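Local coordinates for DNA polymerase (Pyrobaculum calidifontis, PDB 5MDN), which probably catalyses template-directed DNA synthesis as a family B DNA polymerase, adding deoxyribonucleotides to a growing strand with release of diphosphate, at residues Tyr119-Gly124 with Leu378-Tyr383; Val125-Trp130 with Gln353-Ser358. All coordinates share one frame; numbering follows the deposited sequence.

Contact 1 (Tyr119-Gly124 with Leu378-Tyr383); sequences YMIDKG and LLRYAY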
loop_
_atom_site.group_PDB
_atom_site.type_symbol
_atom_site.label_atom_id
_atom_site.label_comp_id
_atom_site.label_asym_id
_atom_site.label_seq_id
_atom_site.Cartn_x
_atom_site.Cartn_y
_atom_site.Cartn_z
ATOM N N TYR A 119 -0.372 8.805 -22.107
ATOM C CA TYR A 119 0.585 9.766 -22.647
ATOM C C TYR A 119 2.000 9.479 -22.160
ATOM O O TYR A 119 2.945 9.429 -22.957
ATOM C CB TYR A 119 0.166 11.187 -22.273
ATOM C CG TYR A 119 1.134 12.248 -22.744
ATOM C CD1 TYR A 119 1.059 12.760 -24.032
ATOM C CD2 TYR A 119 2.119 12.740 -21.899
ATOM C CE1 TYR A 119 1.944 13.729 -24.466
ATOM C CE2 TYR A 119 3.006 13.706 -22.322
ATOM C CZ TYR A 119 2.915 14.198 -23.607
ATOM O OH TYR A 119 3.798 15.162 -24.032
ATOM N N MET A 120 2.171 9.301 -20.848
ATOM C CA MET A 120 3.512 9.110 -20.303
ATOM C C MET A 120 4.121 7.797 -20.778
ATOM O O MET A 120 5.333 7.719 -21.008
ATOM C CB MET A 120 3.480 9.181 -18.776
ATOM C CG MET A 120 3.154 10.569 -18.240
ATOM S SD MET A 120 3.380 10.741 -16.458
ATOM C CE MET A 120 2.416 9.363 -15.855
ATOM N N ILE A 121 3.302 6.753 -20.915
ATOM C CA ILE A 121 3.793 5.487 -21.455
ATOM C C ILE A 121 4.272 5.667 -22.892
ATOM O O ILE A 121 5.390 5.274 -23.246
ATOM C CB ILE A 121 2.707 4.400 -21.354
ATOM C CG1 ILE A 121 2.559 3.925 -19.907
ATOM C CG2 ILE A 121 3.024 3.230 -22.276
ATOM C CD1 ILE A 121 1.412 2.961 -19.694
ATOM N N ASP A 122 3.431 6.261 -23.743
ATOM C CA ASP A 122 3.755 6.356 -25.164
ATOM C C ASP A 122 4.926 7.299 -25.413
ATOM O O ASP A 122 5.766 7.037 -26.282
ATOM C CB ASP A 122 2.523 6.810 -25.948
ATOM C CG ASP A 122 1.450 5.744 -26.014
ATOM O OD1 ASP A 122 1.465 4.827 -25.165
ATOM O OD2 ASP A 122 0.590 5.823 -26.916
ATOM N N LYS A 123 5.003 8.399 -24.670
ATOM C CA LYS A 123 6.072 9.372 -24.846
ATOM C C LYS A 123 7.300 9.068 -23.997
ATOM O O LYS A 123 8.310 9.768 -24.121
ATOM C CB LYS A 123 5.561 10.780 -24.528
ATOM C CG LYS A 123 4.345 11.185 -25.343
ATOM C CD LYS A 123 4.678 11.269 -26.823
ATOM C CE LYS A 123 3.433 11.504 -27.657
ATOM N NZ LYS A 123 3.713 11.422 -29.118
ATOM N N GLY A 124 7.242 8.043 -23.151
ATOM C CA GLY A 124 8.371 7.702 -22.309
ATOM C C GLY A 124 8.617 8.661 -21.167
ATOM O O GLY A 124 9.758 8.798 -20.717
ATOM N N LEU A 378 4.400 -3.319 -16.491
ATOM C CA LEU A 378 4.380 -4.201 -17.655
ATOM C C LEU A 378 3.736 -3.529 -18.862
ATOM O O LEU A 378 4.142 -3.789 -20.000
ATOM C CB LEU A 378 3.657 -5.504 -17.315
ATOM C CG LEU A 378 4.340 -6.371 -16.254
ATOM C CD1 LEU A 378 3.537 -7.632 -15.985
ATOM C CD2 LEU A 378 5.763 -6.712 -16.671
ATOM N N LEU A 379 2.735 -2.669 -18.639
ATOM C CA LEU A 379 2.168 -1.900 -19.743
ATOM C C LEU A 379 3.214 -0.988 -20.367
ATOM O O LEU A 379 3.248 -0.813 -21.590
ATOM C CB LEU A 379 0.982 -1.067 -19.264
ATOM C CG LEU A 379 -0.340 -1.738 -18.912
ATOM C CD1 LEU A 379 -1.324 -0.665 -18.495
ATOM C CD2 LEU A 379 -0.870 -2.532 -20.085
ATOM N N ARG A 380 4.077 -0.397 -19.539
ATOM C CA ARG A 380 5.133 0.464 -20.057
ATOM C C ARG A 380 6.150 -0.342 -20.854
ATOM O O ARG A 380 6.576 0.079 -21.935
ATOM C CB ARG A 380 5.810 1.210 -18.906
ATOM C CG ARG A 380 6.542 2.477 -19.315
ATOM C CD ARG A 380 7.066 3.218 -18.097
ATOM N NE ARG A 380 6.057 4.094 -17.508
ATOM C CZ ARG A 380 6.022 5.413 -17.678
ATOM N NH1 ARG A 380 6.944 6.012 -18.418
ATOM N NH2 ARG A 380 5.069 6.133 -17.104
ATOM N N TYR A 381 6.557 -1.500 -20.330
ATOM C CA TYR A 381 7.454 -2.379 -21.076
ATOM C C TYR A 381 6.788 -2.910 -22.339
ATOM O O TYR A 381 7.427 -3.000 -23.394
ATOM C CB TYR A 381 7.918 -3.539 -20.193
ATOM C CG TYR A 381 9.116 -3.216 -19.328
ATOM C CD1 TYR A 381 10.406 -3.313 -19.835
ATOM C CD2 TYR A 381 8.962 -2.822 -18.005
ATOM C CE1 TYR A 381 11.507 -3.021 -19.051
ATOM C CE2 TYR A 381 10.058 -2.528 -17.213
ATOM C CZ TYR A 381 11.328 -2.629 -17.742
ATOM O OH TYR A 381 12.419 -2.336 -16.959
ATOM N N ALA A 382 5.510 -3.291 -22.245
ATOM C CA ALA A 382 4.804 -3.822 -23.408
ATOM C C ALA A 382 4.771 -2.828 -24.561
ATOM O O ALA A 382 4.787 -3.237 -25.728
ATOM C CB ALA A 382 3.382 -4.227 -23.021
ATOM N N TYR A 383 4.721 -1.526 -24.265
ATOM C CA TYR A 383 4.696 -0.533 -25.334
ATOM C C TYR A 383 6.023 -0.499 -26.085
ATOM O O TYR A 383 6.055 -0.623 -27.315
ATOM C CB TYR A 383 4.359 0.849 -24.780
ATOM C CG TYR A 383 4.331 1.905 -25.859
ATOM C CD1 TYR A 383 3.270 1.980 -26.752
ATOM C CD2 TYR A 383 5.376 2.806 -26.006
ATOM C CE1 TYR A 383 3.243 2.932 -27.753
ATOM C CE2 TYR A 383 5.359 3.762 -27.002
ATOM C CZ TYR A 383 4.289 3.821 -27.874
ATOM O OH TYR A 383 4.262 4.770 -28.870
#
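One face of the Tyr383 ring is laid against Asp122. The carboxylate of Asp122 stacks on it with its plane only 8° from that of the ring, OD1 sitting 3.7 Å from CE1 of Tyr383, and CA of Asp122 comes over the same ring as a CH-pi contact, 3.9 Å from the centroid. The charge of Asp122 is met by Arg118, one helical turn back, in a salt bridge to OD1, so the ring stack adds to that pairing. The second planar group, the guanidinium of Arg380, has CG1 of Ile121 over one face and the carbonyl carbon of Gly124 at its edge, with Met120 CB 3.8 Å from NH2 of Arg380. NH1 of Arg380 is hydrogen-bonded to the carbonyl O of Val125.

Two helices, 115-123 and 370-384, meet here, their axes 9.3 Å apart and crossing at -37° in the short segments. The first belongs to the N-terminal part of the chain, the second to the polymerase region, so the contact joins distant portions of the enzyme. Helix 115-123 finishes in a Schellman motif, with Gly124 as the C-prime residue at positive phi, and this turns the chain toward Arg380.

Ile121 fills the gap between Arg380 and Tyr383. Its CG2, anti to the backbone N, packs 3.7 Å from CB of Tyr383, while CD1 reaches CB of Leu379 at 4.1 Å. The bond from CA to CB of Tyr383 points toward helix 115-123, and with CG anti to its own N (chi1 180°) CE2 comes to 3.4 Å from the backbone O of Asp122.

Contact 2 (Val125-Trp130 with Gln353-Ser358); sequences VVPCAW and QLSSVS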
loop_
_atom_site.group_PDB
_atom_site.type_symbol
_atom_site.label_atom_id
_atom_site.label_comp_id
_atom_site.label_asym_id
_atom_site.label_seq_id
_atom_site.Cartn_x
_atom_site.Cartn_y
_atom_site.Cartn_z
ATOM N N VAL A 125 7.574 9.330 -20.683
ATOM C CA VAL A 125 7.704 10.224 -19.538
ATOM C C VAL A 125 7.715 9.381 -18.270
ATOM O O VAL A 125 6.741 8.684 -17.966
ATOM C CB VAL A 125 6.566 11.253 -19.505
ATOM C CG1 VAL A 125 6.755 12.217 -18.342
ATOM C CG2 VAL A 125 6.481 11.999 -20.824
ATOM N N VAL A 126 8.811 9.446 -17.527
ATOM C CA VAL A 126 8.979 8.681 -16.296
ATOM C C VAL A 126 8.868 9.647 -15.122
ATOM O O VAL A 126 9.633 10.619 -15.050
ATOM C CB VAL A 126 10.316 7.918 -16.276
ATOM C CG1 VAL A 126 10.250 6.722 -17.216
ATOM C CG2 VAL A 126 11.475 8.826 -16.677
ATOM N N PRO A 127 7.926 9.444 -14.202
ATOM C CA PRO A 127 7.804 10.355 -13.059
ATOM C C PRO A 127 8.946 10.159 -12.075
ATOM O O PRO A 127 9.530 9.077 -11.972
ATOM C CB PRO A 127 6.457 9.969 -12.438
ATOM C CG PRO A 127 6.253 8.551 -12.833
ATOM C CD PRO A 127 6.932 8.358 -14.163
ATOM N N CYS A 128 9.257 11.231 -11.348
ATOM C CA CYS A 128 10.329 11.220 -10.353
ATOM C C CYS A 128 11.649 10.771 -10.976
ATOM O O CYS A 128 12.388 9.962 -10.413
ATOM C CB CYS A 128 9.961 10.346 -9.154
ATOM S SG CYS A 128 8.495 10.881 -8.255
ATOM N N ALA A 129 11.940 11.310 -12.157
ATOM C CA ALA A 129 13.193 11.052 -12.848
ATOM C C ALA A 129 13.419 12.178 -13.844
ATOM O O ALA A 129 12.469 12.654 -14.469
ATOM C CB ALA A 129 13.182 9.695 -13.559
ATOM N N TRP A 130 14.672 12.596 -13.987
ATOM C CA TRP A 130 14.996 13.684 -14.902
ATOM C C TRP A 130 14.773 13.244 -16.344
ATOM O O TRP A 130 15.449 12.334 -16.836
ATOM C CB TRP A 130 16.437 14.139 -14.700
ATOM C CG TRP A 130 16.705 14.792 -13.384
ATOM C CD1 TRP A 130 17.317 14.234 -12.300
ATOM C CD2 TRP A 130 16.391 16.140 -13.019
ATOM N NE1 TRP A 130 17.395 15.149 -11.278
ATOM C CE2 TRP A 130 16.834 16.327 -11.695
ATOM C CE3 TRP A 130 15.775 17.205 -13.681
ATOM C CZ2 TRP A 130 16.679 17.537 -11.021
ATOM C CZ3 TRP A 130 15.622 18.403 -13.012
ATOM C CH2 TRP A 130 16.072 18.560 -11.695
ATOM N N GLN A 353 11.740 6.486 -5.660
ATOM C CA GLN A 353 12.380 5.529 -6.556
ATOM C C GLN A 353 11.381 4.494 -7.056
ATOM O O GLN A 353 11.413 4.109 -8.231
ATOM C CB GLN A 353 13.554 4.851 -5.853
ATOM C CG GLN A 353 14.647 5.809 -5.409
ATOM C CD GLN A 353 15.230 6.597 -6.564
ATOM O OE1 GLN A 353 15.444 6.061 -7.651
ATOM N NE2 GLN A 353 15.493 7.878 -6.332
ATOM N N LEU A 354 10.484 4.036 -6.181
ATOM C CA LEU A 354 9.427 3.130 -6.609
ATOM C C LEU A 354 8.478 3.791 -7.600
ATOM O O LEU A 354 7.725 3.088 -8.283
ATOM C CB LEU A 354 8.648 2.617 -5.393
ATOM C CG LEU A 354 7.725 1.415 -5.620
ATOM C CD1 LEU A 354 8.526 0.217 -6.107
ATOM C CD2 LEU A 354 6.950 1.070 -4.358
ATOM N N SER A 355 8.479 5.125 -7.676
ATOM C CA SER A 355 7.684 5.831 -8.675
ATOM C C SER A 355 8.389 5.875 -10.028
ATOM O O SER A 355 7.739 5.759 -11.072
ATOM C CB SER A 355 7.365 7.244 -8.190
ATOM O OG SER A 355 6.715 7.989 -9.204
ATOM N N SER A 356 9.715 6.056 -10.028
ATOM C CA SER A 356 10.453 6.086 -11.287
ATOM C C SER A 356 10.572 4.688 -11.879
ATOM O O SER A 356 10.515 4.517 -13.104
ATOM C CB SER A 356 11.833 6.709 -11.078
ATOM O OG SER A 356 12.599 5.960 -10.150
ATOM N N VAL A 357 10.726 3.674 -11.026
ATOM C CA VAL A 357 10.379 2.320 -11.426
ATOM C C VAL A 357 8.857 2.194 -11.455
ATOM O O VAL A 357 8.129 3.023 -10.895
ATOM C CB VAL A 357 11.018 1.293 -10.476
ATOM C CG1 VAL A 357 10.973 -0.105 -11.074
ATOM C CG2 VAL A 357 12.452 1.694 -10.153
ATOM N N SER A 358 8.369 1.183 -12.176
ATOM C CA SER A 358 6.934 0.928 -12.308
ATOM C C SER A 358 6.238 2.028 -13.107
ATOM O O SER A 358 5.466 1.737 -14.025
ATOM C CB SER A 358 6.282 0.759 -10.930
ATOM O OG SER A 358 5.875 2.009 -10.405
#
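Cys128 and Ser355 point at each other across this contact, while Ser356 lies against the backbone of the loop and Pro127 wedges its ring in beside Ser355. Cys128 carries SG beside its own N (chi1 -61°), and Ser355 swings OG anti to its N (chi1 174°), so that SG of Cys128 and OG of Ser355 come within 3.5 Å. Pro127 approaches Ser355 with CG, 3.6 Å from the carbonyl O of Ser355 and 3.7 Å from its OG. That hydroxyl is hydrogen-bonded to the carbonyl O of Leu360, which fixes its rotation.

Ser356 turns OG into the crowded position between its N and carbonyl carbon (chi1 61°). From there OG donates to the carbonyl O of Gln353, at 2.9 Å, in the carbonyl plane and on a lone pair; the same O also receives Val357 N, so two donors grip it in the last turn of helix 326-356. With OG tied back, CB of Ser356 meets the loop, 3.4 Å from the carbonyl O of Cys128, and CA of Ser356 makes a CA-H...O contact of 3.2 Å with O of Pro127. An alanine here would lose the hydroxyl and with it the bond to Gln353 O, and would probably loosen the helix end without removing the CB packing on the loop.

The loop leading from helix 115-123 to strand 131-141 is seated on the C-terminal end of a long helix. CA and CB of Ser356 face loop carbonyls and Pro127 lays ring carbons on O and OG of Ser355, consistent with shape and weak CH...O contacts outweighing strong hydrogen bonds.

Residues 119-124 run straight into 125-130, while 353-358 precedes 378-383, so contact 2 lies within the span that contact 1 closes; their centres lie 12 Å apart. Two probable hydrogen bonds tie the pair together: Val125 N to Met120 O at 2.8 Å, which completes the helix ending, and Arg380 NH1 to Val125 O at 2.7 Å, by which helix 370-384 grips the start of the loop. Arg380 also packs on Val126 and Pro127, so it serves both contacts. Neither contact coordinates the magnesium ion held by Asp7 and Asp363, which lies about 9 Å from the side chain of Met120 in contact 1 and about 10 Å from that of Pro127 in contact 2.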